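Local coordinates for protein transketolase (Campylobacter jejuni, PDB 3L84) that belongs to the transketolase family of thiamine diphosphate-binding enzymes and pairs with a second copy of itself, at residues A[118-123]-A[146-151]; A[126-131]-A[168-173]; A[163-168]-A[203-208]; A[175-180]-A[233-238]. All blocks are in the same frame, centred on the assembly; numbering follows the deposited sequence.

Contact 1: A[118-123]-A[146-151]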
loop_
_atom_site.group_PDB
_atom_site.type_symbol
_atom_site.label_atom_id
_atom_site.label_comp_id
_atom_site.label_asym_id
_atom_site.label_seq_id
_atom_site.Cartn_x
_atom_site.Cartn_y
_atom_site.Cartn_z
ATOM N N GLN A 118 -4.296 -4.989 -9.884
ATOM C CA GLN A 118 -3.967 -3.752 -10.607
ATOM C C GLN A 118 -4.722 -3.664 -11.923
ATOM O O GLN A 118 -5.308 -2.633 -12.260
ATOM C CB GLN A 118 -2.454 -3.623 -10.919
ATOM C CG GLN A 118 -1.505 -3.493 -9.742
ATOM C CD GLN A 118 -1.741 -2.254 -8.921
ATOM O OE1 GLN A 118 -1.932 -1.153 -9.482
ATOM N NE2 GLN A 118 -1.688 -2.409 -7.579
ATOM N N GLY A 119 -4.695 -4.755 -12.675
ATOM C CA GLY A 119 -5.221 -4.744 -14.024
ATOM C C GLY A 119 -6.721 -4.469 -14.057
ATOM O O GLY A 119 -7.220 -3.836 -14.983
ATOM N N VAL A 120 -7.470 -4.961 -13.076
ATOM C CA VAL A 120 -8.887 -4.676 -12.983
ATOM C C VAL A 120 -9.107 -3.165 -12.822
ATOM O O VAL A 120 -9.941 -2.577 -13.531
ATOM C CB VAL A 120 -9.559 -5.439 -11.813
ATOM C CG1 VAL A 120 -11.042 -5.011 -11.644
ATOM C CG2 VAL A 120 -9.464 -6.972 -12.058
ATOM N N ALA A 121 -8.347 -2.530 -11.911
ATOM C CA ALA A 121 -8.453 -1.093 -11.725
ATOM C C ALA A 121 -7.979 -0.359 -12.977
ATOM O O ALA A 121 -8.532 0.675 -13.339
ATOM C CB ALA A 121 -7.664 -0.652 -10.472
ATOM N N ASN A 122 -6.917 -0.839 -13.631
ATOM C CA ASN A 122 -6.459 -0.212 -14.881
ATOM C C ASN A 122 -7.574 -0.268 -15.934
ATOM O O ASN A 122 -7.805 0.711 -16.656
ATOM C CB ASN A 122 -5.278 -0.950 -15.474
ATOM C CG ASN A 122 -4.036 -0.954 -14.594
ATOM O OD1 ASN A 122 -3.729 0.033 -13.861
ATOM N ND2 ASN A 122 -3.311 -2.032 -14.685
ATOM N N ALA A 123 -8.266 -1.401 -16.013
ATOM C CA ALA A 123 -9.306 -1.524 -17.009
ATOM C C ALA A 123 -10.466 -0.565 -16.733
ATOM O O ALA A 123 -11.014 0.048 -17.652
ATOM C CB ALA A 123 -9.797 -2.956 -17.080
ATOM N N ILE A 146 -13.675 -2.067 -23.432
ATOM C CA ILE A 146 -12.537 -2.406 -22.578
ATOM C C ILE A 146 -12.820 -3.777 -22.022
ATOM O O ILE A 146 -13.851 -3.976 -21.346
ATOM C CB ILE A 146 -12.335 -1.416 -21.434
ATOM C CG1 ILE A 146 -12.077 0.019 -21.960
ATOM C CG2 ILE A 146 -11.170 -1.892 -20.554
ATOM C CD1 ILE A 146 -13.243 0.832 -22.463
ATOM N N TYR A 147 -12.013 -4.754 -22.406
ATOM C CA TYR A 147 -12.123 -6.148 -21.961
ATOM C C TYR A 147 -11.017 -6.439 -20.980
ATOM O O TYR A 147 -9.842 -6.185 -21.247
ATOM C CB TYR A 147 -11.982 -7.115 -23.145
ATOM C CG TYR A 147 -13.077 -7.032 -24.168
ATOM C CD1 TYR A 147 -14.307 -7.647 -23.961
ATOM C CD2 TYR A 147 -12.889 -6.353 -25.372
ATOM C CE1 TYR A 147 -15.296 -7.607 -24.933
ATOM C CE2 TYR A 147 -13.885 -6.275 -26.329
ATOM C CZ TYR A 147 -15.106 -6.893 -26.102
ATOM O OH TYR A 147 -16.153 -6.870 -27.028
ATOM N N CYS A 148 -11.366 -6.978 -19.819
ATOM C CA CYS A 148 -10.364 -7.354 -18.846
ATOM C C CYS A 148 -10.546 -8.792 -18.451
ATOM O O CYS A 148 -11.674 -9.177 -18.096
ATOM C CB CYS A 148 -10.521 -6.488 -17.602
ATOM S SG CYS A 148 -9.377 -6.815 -16.273
ATOM N N LEU A 149 -9.481 -9.583 -18.512
ATOM C CA LEU A 149 -9.516 -10.953 -17.983
ATOM C C LEU A 149 -8.900 -10.952 -16.611
ATOM O O LEU A 149 -7.816 -10.428 -16.421
ATOM C CB LEU A 149 -8.739 -11.923 -18.873
ATOM C CG LEU A 149 -9.374 -12.430 -20.161
ATOM C CD1 LEU A 149 -9.892 -11.286 -21.050
ATOM C CD2 LEU A 149 -8.338 -13.306 -20.901
ATOM N N CYS A 150 -9.601 -11.515 -15.643
ATOM C CA CYS A 150 -9.115 -11.551 -14.257
ATOM C C CYS A 150 -9.370 -12.905 -13.630
ATOM O O CYS A 150 -10.075 -13.723 -14.195
ATOM C CB CYS A 150 -9.743 -10.403 -13.441
ATOM S SG CYS A 150 -11.463 -10.702 -12.980
ATOM N N GLY A 151 -8.774 -13.110 -12.471
ATOM C CA GLY A 151 -8.910 -14.329 -11.721
ATOM C C GLY A 151 -9.223 -14.096 -10.270
ATOM O O GLY A 151 -9.433 -12.953 -9.824
#
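Ala-123 and Ile-146 meet without any aromatic ring or side-chain amide between them, and the flat groups involved are backbone carbonyls. Ile-146 CG2 lies 3.5 Å from Ala-123 O, and one turn earlier in the helix Cys-148 SG comes to 3.9 Å from Gly-119 O.

Small side chains bring the two backbones close. Ala-123 CB sits 3.6 Å from Cys-148 CB and also touches the CG2 methyl of Ile-146. Cys-148 SG, anti to its backbone N (chi1 179°), comes to 4.0 Å from Val-120 CA. Val-120 meets Cys-150 with one branch: its CG2 is 3.7 Å from Cys-150 CB. Short, weakly polar cysteines suit this buried interface, where the helix backbone itself is part of the surface they touch.

The axes of 118-123 and 146-151 approach to 8.5 Å and run almost antiparallel, at 162°. This is the returning half of a beta-alpha-beta crossover, in which helix 118-137 leads from the side of strand 60-63 back into its parallel neighbour 146-151. On the far face of the strand Tyr-147 packs on Leu-46 and Asp-59. Helix 158-169 flanks helix 118-137 through Cys-164, and helix 391-404 packs against Gln-118 and Ala-121.

Contact 2: A[126-131]-A[168-173]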
loop_
_atom_site.group_PDB
_atom_site.type_symbol
_atom_site.label_atom_id
_atom_site.label_comp_id
_atom_site.label_asym_id
_atom_site.label_seq_id
_atom_site.Cartn_x
_atom_site.Cartn_y
_atom_site.Cartn_z
ATOM N N PHE A 126 -9.217 2.679 -18.043
ATOM C CA PHE A 126 -9.372 2.808 -19.503
ATOM C C PHE A 126 -10.814 3.107 -19.877
ATOM O O PHE A 126 -11.030 3.855 -20.808
ATOM C CB PHE A 126 -8.894 1.536 -20.217
ATOM C CG PHE A 126 -7.402 1.384 -20.332
ATOM C CD1 PHE A 126 -6.614 2.356 -20.863
ATOM C CD2 PHE A 126 -6.805 0.203 -19.923
ATOM C CE1 PHE A 126 -5.203 2.207 -20.988
ATOM C CE2 PHE A 126 -5.410 0.046 -20.023
ATOM C CZ PHE A 126 -4.619 1.037 -20.572
ATOM N N ALA A 127 -11.782 2.544 -19.165
ATOM C CA ALA A 127 -13.196 2.754 -19.437
ATOM C C ALA A 127 -13.597 4.210 -19.051
ATOM O O ALA A 127 -14.335 4.863 -19.798
ATOM C CB ALA A 127 -14.028 1.719 -18.730
HETATM N N MSE A 128 -13.077 4.706 -17.925
HETATM C CA MSE A 128 -13.333 6.111 -17.559
HETATM C C MSE A 128 -12.680 7.052 -18.555
HETATM O O MSE A 128 -13.255 8.073 -18.955
HETATM C CB MSE A 128 -12.801 6.394 -16.172
HETATM C CG MSE A 128 -13.592 5.704 -15.059
HETATM SE SE MSE A 128 -13.079 6.096 -13.258
HETATM C CE MSE A 128 -13.673 7.945 -13.185
ATOM N N ALA A 129 -11.432 6.757 -18.910
ATOM C CA ALA A 129 -10.688 7.549 -19.901
ATOM C C ALA A 129 -11.436 7.595 -21.228
ATOM O O ALA A 129 -11.590 8.646 -21.819
ATOM C CB ALA A 129 -9.273 7.016 -20.093
ATOM N N ALA A 130 -11.993 6.468 -21.644
ATOM C CA ALA A 130 -12.751 6.402 -22.879
ATOM C C ALA A 130 -14.026 7.251 -22.763
ATOM O O ALA A 130 -14.397 7.938 -23.715
ATOM C CB ALA A 130 -13.117 4.958 -23.180
ATOM N N LYS A 131 -14.718 7.193 -21.622
ATOM C CA LYS A 131 -15.851 8.085 -21.446
ATOM C C LYS A 131 -15.479 9.561 -21.530
ATOM O O LYS A 131 -16.229 10.358 -22.137
ATOM C CB LYS A 131 -16.582 7.800 -20.134
ATOM C CG LYS A 131 -17.348 6.486 -20.129
ATOM C CD LYS A 131 -18.454 6.375 -21.158
ATOM C CE LYS A 131 -19.279 5.094 -20.990
ATOM N NZ LYS A 131 -20.444 5.051 -21.909
ATOM N N GLY A 168 -19.367 1.151 -11.368
ATOM C CA GLY A 168 -20.828 1.147 -11.271
ATOM C C GLY A 168 -21.363 2.562 -11.151
ATOM O O GLY A 168 -22.340 2.927 -11.801
ATOM N N LEU A 169 -20.717 3.391 -10.339
ATOM C CA LEU A 169 -21.126 4.785 -10.159
ATOM C C LEU A 169 -21.142 5.549 -11.479
ATOM O O LEU A 169 -22.079 6.299 -11.779
ATOM C CB LEU A 169 -20.184 5.503 -9.182
ATOM C CG LEU A 169 -20.471 6.991 -8.948
ATOM C CD1 LEU A 169 -21.852 7.231 -8.238
ATOM C CD2 LEU A 169 -19.348 7.555 -8.121
ATOM N N HIS A 170 -20.113 5.347 -12.293
ATOM C CA HIS A 170 -19.978 6.062 -13.545
ATOM C C HIS A 170 -20.628 5.368 -14.724
ATOM O O HIS A 170 -20.465 5.837 -15.859
ATOM C CB HIS A 170 -18.513 6.429 -13.786
ATOM C CG HIS A 170 -18.042 7.463 -12.830
ATOM N ND1 HIS A 170 -18.395 8.787 -12.960
ATOM C CD2 HIS A 170 -17.349 7.366 -11.672
ATOM C CE1 HIS A 170 -17.899 9.468 -11.935
ATOM N NE2 HIS A 170 -17.243 8.630 -11.159
ATOM N N LYS A 171 -21.365 4.299 -14.449
ATOM C CA LYS A 171 -22.187 3.634 -15.461
ATOM C C LYS A 171 -21.321 3.321 -16.667
ATOM O O LYS A 171 -21.610 3.688 -17.818
ATOM C CB LYS A 171 -23.379 4.511 -15.840
ATOM C CG LYS A 171 -24.322 4.764 -14.673
ATOM C CD LYS A 171 -25.500 5.659 -15.115
ATOM C CE LYS A 171 -26.669 5.633 -14.115
ATOM N NZ LYS A 171 -26.297 5.625 -12.691
ATOM N N LEU A 172 -20.235 2.607 -16.401
ATOM C CA LEU A 172 -19.258 2.292 -17.450
ATOM C C LEU A 172 -19.720 1.102 -18.302
ATOM O O LEU A 172 -19.227 -0.040 -18.166
ATOM C CB LEU A 172 -17.883 2.023 -16.858
ATOM C CG LEU A 172 -17.265 3.177 -16.069
ATOM C CD1 LEU A 172 -15.861 2.824 -15.552
ATOM C CD2 LEU A 172 -17.208 4.484 -16.910
ATOM N N ASP A 173 -20.624 1.402 -19.231
ATOM C CA ASP A 173 -21.223 0.414 -20.113
ATOM C C ASP A 173 -20.388 0.113 -21.353
ATOM O O ASP A 173 -20.855 -0.413 -22.354
ATOM C CB ASP A 173 -22.640 0.862 -20.507
ATOM C CG ASP A 173 -22.651 2.175 -21.268
ATOM O OD1 ASP A 173 -21.589 2.726 -21.631
ATOM O OD2 ASP A 173 -23.776 2.649 -21.587
#
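Lys-131 and Asp-173 form a salt bridge, with NZ donating to OD1 at 2.6 Å. The ammonium meets the syn side of the oxygen, 24° out of the carboxylate plane, and the two side chains cross at about a right angle. Lysine suits this place because its aliphatic part serves as well as its charge: CG packs 3.8 Å from Leu-172 CD2 as the two side chains slide past each other in opposite directions, and the chain bends at chi2 (-62°), which turns CD off the extended path.

Leu-172 is the apolar centre. Its other methyl, CD1, touches both Ala-127 CB at 3.8 Å and Met-128 CG at 3.7 Å. Met-128, modelled as selenomethionine, ends in a CH-pi contact: CE stands over one face of the His-170 ring, 4.3 Å from its centroid and displaced toward the rim, while Leu-169 CG covers the opposite face.

Lys-171, with positive phi, is the C' residue of a Schellman motif that ends helix 158-169 and turns the chain so that Leu-172 faces helix 118-137. Ile-146 of strand 146-151 packs on Ala-127, Phe-379 meets the His-170 ring edge-to-face, and helix 391-404 lies against Phe-126 and Ala-129.

Contact 3: A[163-168]-A[203-208]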
loop_
_atom_site.group_PDB
_atom_site.type_symbol
_atom_site.label_atom_id
_atom_site.label_comp_id
_atom_site.label_asym_id
_atom_site.label_seq_id
_atom_site.Cartn_x
_atom_site.Cartn_y
_atom_site.Cartn_z
ATOM N N ALA A 163 -12.112 -0.124 -7.457
ATOM C CA ALA A 163 -12.289 0.297 -8.844
ATOM C C ALA A 163 -13.667 -0.039 -9.396
ATOM O O ALA A 163 -14.277 0.747 -10.119
ATOM C CB ALA A 163 -11.207 -0.345 -9.726
ATOM N N CYS A 164 -14.151 -1.216 -9.047
ATOM C CA CYS A 164 -15.461 -1.630 -9.529
ATOM C C CYS A 164 -16.577 -0.778 -8.894
ATOM O O CYS A 164 -17.614 -0.547 -9.517
ATOM C CB CYS A 164 -15.673 -3.098 -9.287
ATOM S SG CYS A 164 -14.627 -4.131 -10.383
ATOM N N SER A 165 -16.355 -0.277 -7.686
ATOM C CA SER A 165 -17.269 0.670 -7.081
ATOM C C SER A 165 -17.422 1.875 -8.000
ATOM O O SER A 165 -18.535 2.281 -8.337
ATOM C CB SER A 165 -16.747 1.106 -5.707
ATOM O OG SER A 165 -17.778 1.795 -4.978
ATOM N N LEU A 166 -16.302 2.453 -8.434
ATOM C CA LEU A 166 -16.344 3.572 -9.346
ATOM C C LEU A 166 -16.951 3.209 -10.721
ATOM O O LEU A 166 -17.633 4.042 -11.342
ATOM C CB LEU A 166 -14.921 4.146 -9.549
ATOM C CG LEU A 166 -14.411 5.052 -8.433
ATOM C CD1 LEU A 166 -12.933 5.266 -8.550
ATOM C CD2 LEU A 166 -15.125 6.396 -8.509
ATOM N N ALA A 167 -16.712 1.984 -11.205
ATOM C CA ALA A 167 -17.266 1.596 -12.497
ATOM C C ALA A 167 -18.776 1.617 -12.462
ATOM O O ALA A 167 -19.403 2.026 -13.438
ATOM C CB ALA A 167 -16.776 0.197 -12.904
ATOM N N GLY A 168 -19.367 1.151 -11.368
ATOM C CA GLY A 168 -20.828 1.147 -11.271
ATOM C C GLY A 168 -21.363 2.562 -11.151
ATOM O O GLY A 168 -22.340 2.927 -11.801
ATOM N N GLU A 203 -23.544 -6.981 -8.469
ATOM C CA GLU A 203 -24.819 -6.296 -8.606
ATOM C C GLU A 203 -24.955 -5.145 -7.607
ATOM O O GLU A 203 -25.500 -4.090 -7.930
ATOM C CB GLU A 203 -25.985 -7.293 -8.478
ATOM C CG GLU A 203 -26.062 -8.222 -9.713
ATOM C CD GLU A 203 -27.164 -9.276 -9.664
ATOM O OE1 GLU A 203 -27.416 -9.906 -10.731
ATOM O OE2 GLU A 203 -27.778 -9.512 -8.600
ATOM N N ALA A 204 -24.368 -5.292 -6.415
ATOM C CA ALA A 204 -24.381 -4.216 -5.408
ATOM C C ALA A 204 -23.599 -2.995 -5.887
ATOM O O ALA A 204 -23.874 -1.866 -5.471
ATOM C CB ALA A 204 -23.809 -4.710 -4.083
ATOM N N GLN A 205 -22.656 -3.220 -6.795
ATOM C CA GLN A 205 -21.829 -2.178 -7.380
ATOM C C GLN A 205 -22.264 -1.803 -8.783
ATOM O O GLN A 205 -21.469 -1.240 -9.545
ATOM C CB GLN A 205 -20.353 -2.604 -7.396
ATOM C CG GLN A 205 -19.795 -2.832 -6.042
ATOM C CD GLN A 205 -18.302 -3.085 -6.052
ATOM O OE1 GLN A 205 -17.819 -3.900 -6.834
ATOM N NE2 GLN A 205 -17.548 -2.400 -5.188
ATOM N N GLY A 206 -23.506 -2.112 -9.159
ATOM C CA GLY A 206 -24.080 -1.616 -10.392
ATOM C C GLY A 206 -23.689 -2.323 -11.665
ATOM O O GLY A 206 -23.821 -1.732 -12.732
ATOM N N PHE A 207 -23.262 -3.577 -11.561
ATOM C CA PHE A 207 -22.947 -4.378 -12.735
ATOM C C PHE A 207 -24.123 -5.267 -13.165
ATOM O O PHE A 207 -24.962 -5.693 -12.350
ATOM C CB PHE A 207 -21.787 -5.341 -12.450
ATOM C CG PHE A 207 -20.402 -4.704 -12.451
ATOM C CD1 PHE A 207 -20.052 -3.730 -11.533
ATOM C CD2 PHE A 207 -19.415 -5.154 -13.325
ATOM C CE1 PHE A 207 -18.773 -3.173 -11.541
ATOM C CE2 PHE A 207 -18.153 -4.635 -13.320
ATOM C CZ PHE A 207 -17.824 -3.641 -12.432
ATOM N N GLU A 208 -24.151 -5.575 -14.458
ATOM C CA GLU A 208 -24.899 -6.728 -14.968
ATOM C C GLU A 208 -23.998 -7.951 -14.909
ATOM O O GLU A 208 -22.827 -7.861 -15.315
ATOM C CB GLU A 208 -25.341 -6.509 -16.410
ATOM C CG GLU A 208 -26.088 -7.731 -17.003
ATOM C CD GLU A 208 -26.723 -7.501 -18.364
ATOM O OE1 GLU A 208 -26.455 -6.498 -19.057
ATOM O OE2 GLU A 208 -27.523 -8.381 -18.774
HETATM O O HOH W 1 -20.911 1.079 -7.314
HETATM O O HOH W 2 -23.976 0.943 -13.219
#
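Gly-168 and Gln-205 make the most intimate approach, a CA-H...O contact in which Gly-168 CA lies 3.0 Å from Gln-205 O, with 151° at the hydrogen. A beta carbon on Gly-168 would occupy the place of that oxygen, which explains why a residue without a side chain fits here; Gly-206 CA also lies close by.

Next to it the Phe-207 ring meets Cys-164 and Ala-167. Cys-164 O lies in the plane of the ring, at the edge, 3.5 Å from CE1, and Cys-164 SG comes obliquely to 3.8 Å from CZ in a sulfur-aromatic contact. Ala-167 CB, small enough to leave room for the ring, adds a contact with CZ at 4.0 Å.

The side chain of Gln-205, extended beyond CG, lays its amide against the helix, OE1 3.4 Å from Cys-164 CB. Its NE2 lies 3.5 Å from Ser-165 N, two donors that cannot bond; NE2 bonds to Tyr-161 O and to Glu-196 OE2 of the second subunit. That carboxylate oxygen also pairs with Ser-165 OG, which has a further partner in Arg-390, so partners from both subunits hold the two polar ends. One water donates to Gly-168 O at 2.9 Å and to Gly-206 O at 2.7 Å, bridging the two backbones.

Behind this shell, Gly-206, with positive phi, completes the Schellman motif that ends helix 198-204, and Phe-202 holds the Phe-207 ring edge-to-face. Helix 118-137 backs helix 158-169 through Val-120 and Val-124, while Glu-208 begins the outermost strand, 208-213, bonded to strand 234-239.

Contact 4: A[175-180]-A[233-238]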
loop_
_atom_site.group_PDB
_atom_site.type_symbol
_atom_site.label_atom_id
_atom_site.label_comp_id
_atom_site.label_asym_id
_atom_site.label_seq_id
_atom_site.Cartn_x
_atom_site.Cartn_y
_atom_site.Cartn_z
ATOM N N PHE A 175 -17.344 -1.365 -20.338
ATOM C CA PHE A 175 -16.419 -2.221 -19.583
ATOM C C PHE A 175 -16.987 -3.625 -19.430
ATOM O O PHE A 175 -18.090 -3.808 -18.903
ATOM C CB PHE A 175 -16.204 -1.602 -18.196
ATOM C CG PHE A 175 -15.324 -2.379 -17.254
ATOM C CD1 PHE A 175 -14.137 -2.943 -17.688
ATOM C CD2 PHE A 175 -15.692 -2.563 -15.957
ATOM C CE1 PHE A 175 -13.308 -3.636 -16.800
ATOM C CE2 PHE A 175 -14.867 -3.246 -15.070
ATOM C CZ PHE A 175 -13.675 -3.777 -15.488
ATOM N N ILE A 176 -16.204 -4.615 -19.835
ATOM C CA ILE A 176 -16.555 -6.023 -19.776
ATOM C C ILE A 176 -15.437 -6.766 -19.057
ATOM O O ILE A 176 -14.326 -6.842 -19.542
ATOM C CB ILE A 176 -16.827 -6.597 -21.181
ATOM C CG1 ILE A 176 -17.973 -5.864 -21.862
ATOM C CG2 ILE A 176 -17.128 -8.077 -21.085
ATOM C CD1 ILE A 176 -18.201 -6.216 -23.337
ATOM N N LEU A 177 -15.742 -7.263 -17.871
ATOM C CA LEU A 177 -14.824 -7.961 -16.999
ATOM C C LEU A 177 -15.141 -9.446 -17.074
ATOM O O LEU A 177 -16.272 -9.863 -16.823
ATOM C CB LEU A 177 -14.989 -7.444 -15.571
ATOM C CG LEU A 177 -14.069 -7.994 -14.509
ATOM C CD1 LEU A 177 -12.618 -7.752 -14.827
ATOM C CD2 LEU A 177 -14.424 -7.370 -13.131
ATOM N N ILE A 178 -14.178 -10.251 -17.445
ATOM C CA ILE A 178 -14.330 -11.686 -17.581
ATOM C C ILE A 178 -13.521 -12.327 -16.460
ATOM O O ILE A 178 -12.286 -12.224 -16.427
ATOM C CB ILE A 178 -13.859 -12.182 -18.954
ATOM C CG1 ILE A 178 -14.609 -11.449 -20.033
ATOM C CG2 ILE A 178 -14.007 -13.706 -19.036
ATOM C CD1 ILE A 178 -14.052 -11.657 -21.446
ATOM N N TYR A 179 -14.223 -12.965 -15.529
ATOM C CA TYR A 179 -13.638 -13.617 -14.344
ATOM C C TYR A 179 -13.474 -15.109 -14.577
ATOM O O TYR A 179 -14.451 -15.830 -14.812
ATOM C CB TYR A 179 -14.503 -13.295 -13.130
ATOM C CG TYR A 179 -14.332 -14.135 -11.882
ATOM C CD1 TYR A 179 -13.091 -14.539 -11.428
ATOM C CD2 TYR A 179 -15.441 -14.511 -11.158
ATOM C CE1 TYR A 179 -12.950 -15.298 -10.280
ATOM C CE2 TYR A 179 -15.326 -15.273 -10.013
ATOM C CZ TYR A 179 -14.086 -15.668 -9.580
ATOM O OH TYR A 179 -13.981 -16.421 -8.414
ATOM N N ASP A 180 -12.224 -15.553 -14.544
ATOM C CA ASP A 180 -11.871 -16.952 -14.695
ATOM C C ASP A 180 -12.083 -17.642 -13.364
ATOM O O ASP A 180 -11.221 -17.627 -12.468
ATOM C CB ASP A 180 -10.392 -17.053 -15.113
ATOM C CG ASP A 180 -9.954 -18.476 -15.306
ATOM O OD1 ASP A 180 -10.878 -19.320 -15.367
ATOM O OD2 ASP A 180 -8.736 -18.737 -15.361
ATOM N N PRO A 233 -21.712 -1.621 -16.544
ATOM C CA PRO A 233 -20.501 -2.458 -16.595
ATOM C C PRO A 233 -20.938 -3.903 -16.446
ATOM O O PRO A 233 -21.914 -4.165 -15.724
ATOM C CB PRO A 233 -19.647 -1.950 -15.407
ATOM C CG PRO A 233 -20.643 -1.291 -14.477
ATOM C CD PRO A 233 -21.681 -0.702 -15.393
ATOM N N CYS A 234 -20.265 -4.817 -17.125
ATOM C CA CYS A 234 -20.700 -6.209 -17.162
ATOM C C CYS A 234 -19.635 -7.160 -16.717
ATOM O O CYS A 234 -18.497 -7.066 -17.190
ATOM C CB CYS A 234 -21.143 -6.548 -18.571
ATOM S SG CYS A 234 -21.888 -8.185 -18.788
ATOM N N LEU A 235 -20.006 -8.070 -15.831
ATOM C CA LEU A 235 -19.169 -9.151 -15.361
ATOM C C LEU A 235 -19.654 -10.437 -15.978
ATOM O O LEU A 235 -20.830 -10.754 -15.865
ATOM C CB LEU A 235 -19.216 -9.261 -13.839
ATOM C CG LEU A 235 -18.503 -10.482 -13.243
ATOM C CD1 LEU A 235 -16.998 -10.312 -13.402
ATOM C CD2 LEU A 235 -18.826 -10.714 -11.773
ATOM N N ILE A 236 -18.757 -11.170 -16.612
ATOM C CA ILE A 236 -18.991 -12.535 -17.049
ATOM C C ILE A 236 -18.225 -13.454 -16.108
ATOM O O ILE A 236 -16.997 -13.431 -16.060
ATOM C CB ILE A 236 -18.552 -12.761 -18.514
ATOM C CG1 ILE A 236 -19.362 -11.845 -19.430
ATOM C CG2 ILE A 236 -18.725 -14.221 -18.902
ATOM C CD1 ILE A 236 -18.868 -11.821 -20.907
ATOM N N ILE A 237 -18.953 -14.248 -15.342
ATOM C CA ILE A 237 -18.346 -15.256 -14.477
ATOM C C ILE A 237 -18.212 -16.519 -15.303
ATOM O O ILE A 237 -19.219 -17.179 -15.621
ATOM C CB ILE A 237 -19.202 -15.530 -13.228
ATOM C CG1 ILE A 237 -19.450 -14.238 -12.440
ATOM C CG2 ILE A 237 -18.558 -16.588 -12.344
ATOM C CD1 ILE A 237 -20.347 -14.427 -11.204
ATOM N N ALA A 238 -16.980 -16.824 -15.708
ATOM C CA ALA A 238 -16.757 -17.949 -16.619
ATOM C C ALA A 238 -16.176 -19.113 -15.847
ATOM O O ALA A 238 -15.056 -19.028 -15.342
ATOM C CB ALA A 238 -15.855 -17.525 -17.750
#
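Leu-177 and Leu-235 are paired in the tight part of a parallel ladder, where the axes of 175-180 and 234-238 approach to 4.7 Å. Leu-177 is bonded through both its backbone groups to the residues flanking Leu-235: its N donates to Cys-234 O at 2.8 Å, and its O accepts from Ile-236 N. Tyr-179 repeats the pattern with Ile-236 O and Ala-238 N, and Cys-234 N donates to Phe-175 O. All five bonds are nearly straight, 161° to 171° at the hydrogen.

On the face bearing the leucines the side chains also pack closely. A chi1 of 173° puts Leu-235 CG anti to the backbone N, and its CD1 branch lies 3.9 Å from both Leu-177 CG and Tyr-179 CB. Tyr-179 and Ile-237 lie side by side, Tyr-179 CD2 3.9 Å from Ile-237 CG2. At the beginning of the ladder Pro-233 CB touches the edge of the Phe-175 ring.

The face of Ile-176, Ile-178 and Ile-236 is looser between these strands. Ile-176 CG2 is 4.1 Å from Ile-236 CD1, and Ile-178 CG2 is 4.4 Å from Ala-238 CB; helix 217-228 packs on Ile-176, Cys-234 and Ile-236. Ile-237 alone is partly exposed.

The hydrogen bonding between the strands is all backbone, satisfying buried amides; Tyr-179 OH and Asp-180 OD1 bond elsewhere, to Asp-152 and Thr-240. Beta-branched and leucine side chains suit the rest, a buried part of a parallel sheet.

In the fold
All four contacts lie in the thiamine diphosphate-binding region, around one parallel five-stranded sheet with strand order 60-63, 146-151, 175-181, 234-239, 208-213. Contacts 1 and 4, with centres about 9 Å apart, adjoin in the sheet, where strand 146-151 bonds to strand 175-181. Contacts 1 and 2 both use helix 118-137 and lie about 13 Å apart; contacts 2 and 3 share Gly-168 on helix 158-169, about 10 Å apart. Along the chain, contacts 1 and 2 interleave, as do 2 and 3, and 3 and 4, whereas contact 1 closes before 3 and 4 open. This interleaving ties successive beta-alpha units into a single layered body. Contact 3 meets the second subunit most, 1 and 2 marginally, 4 not.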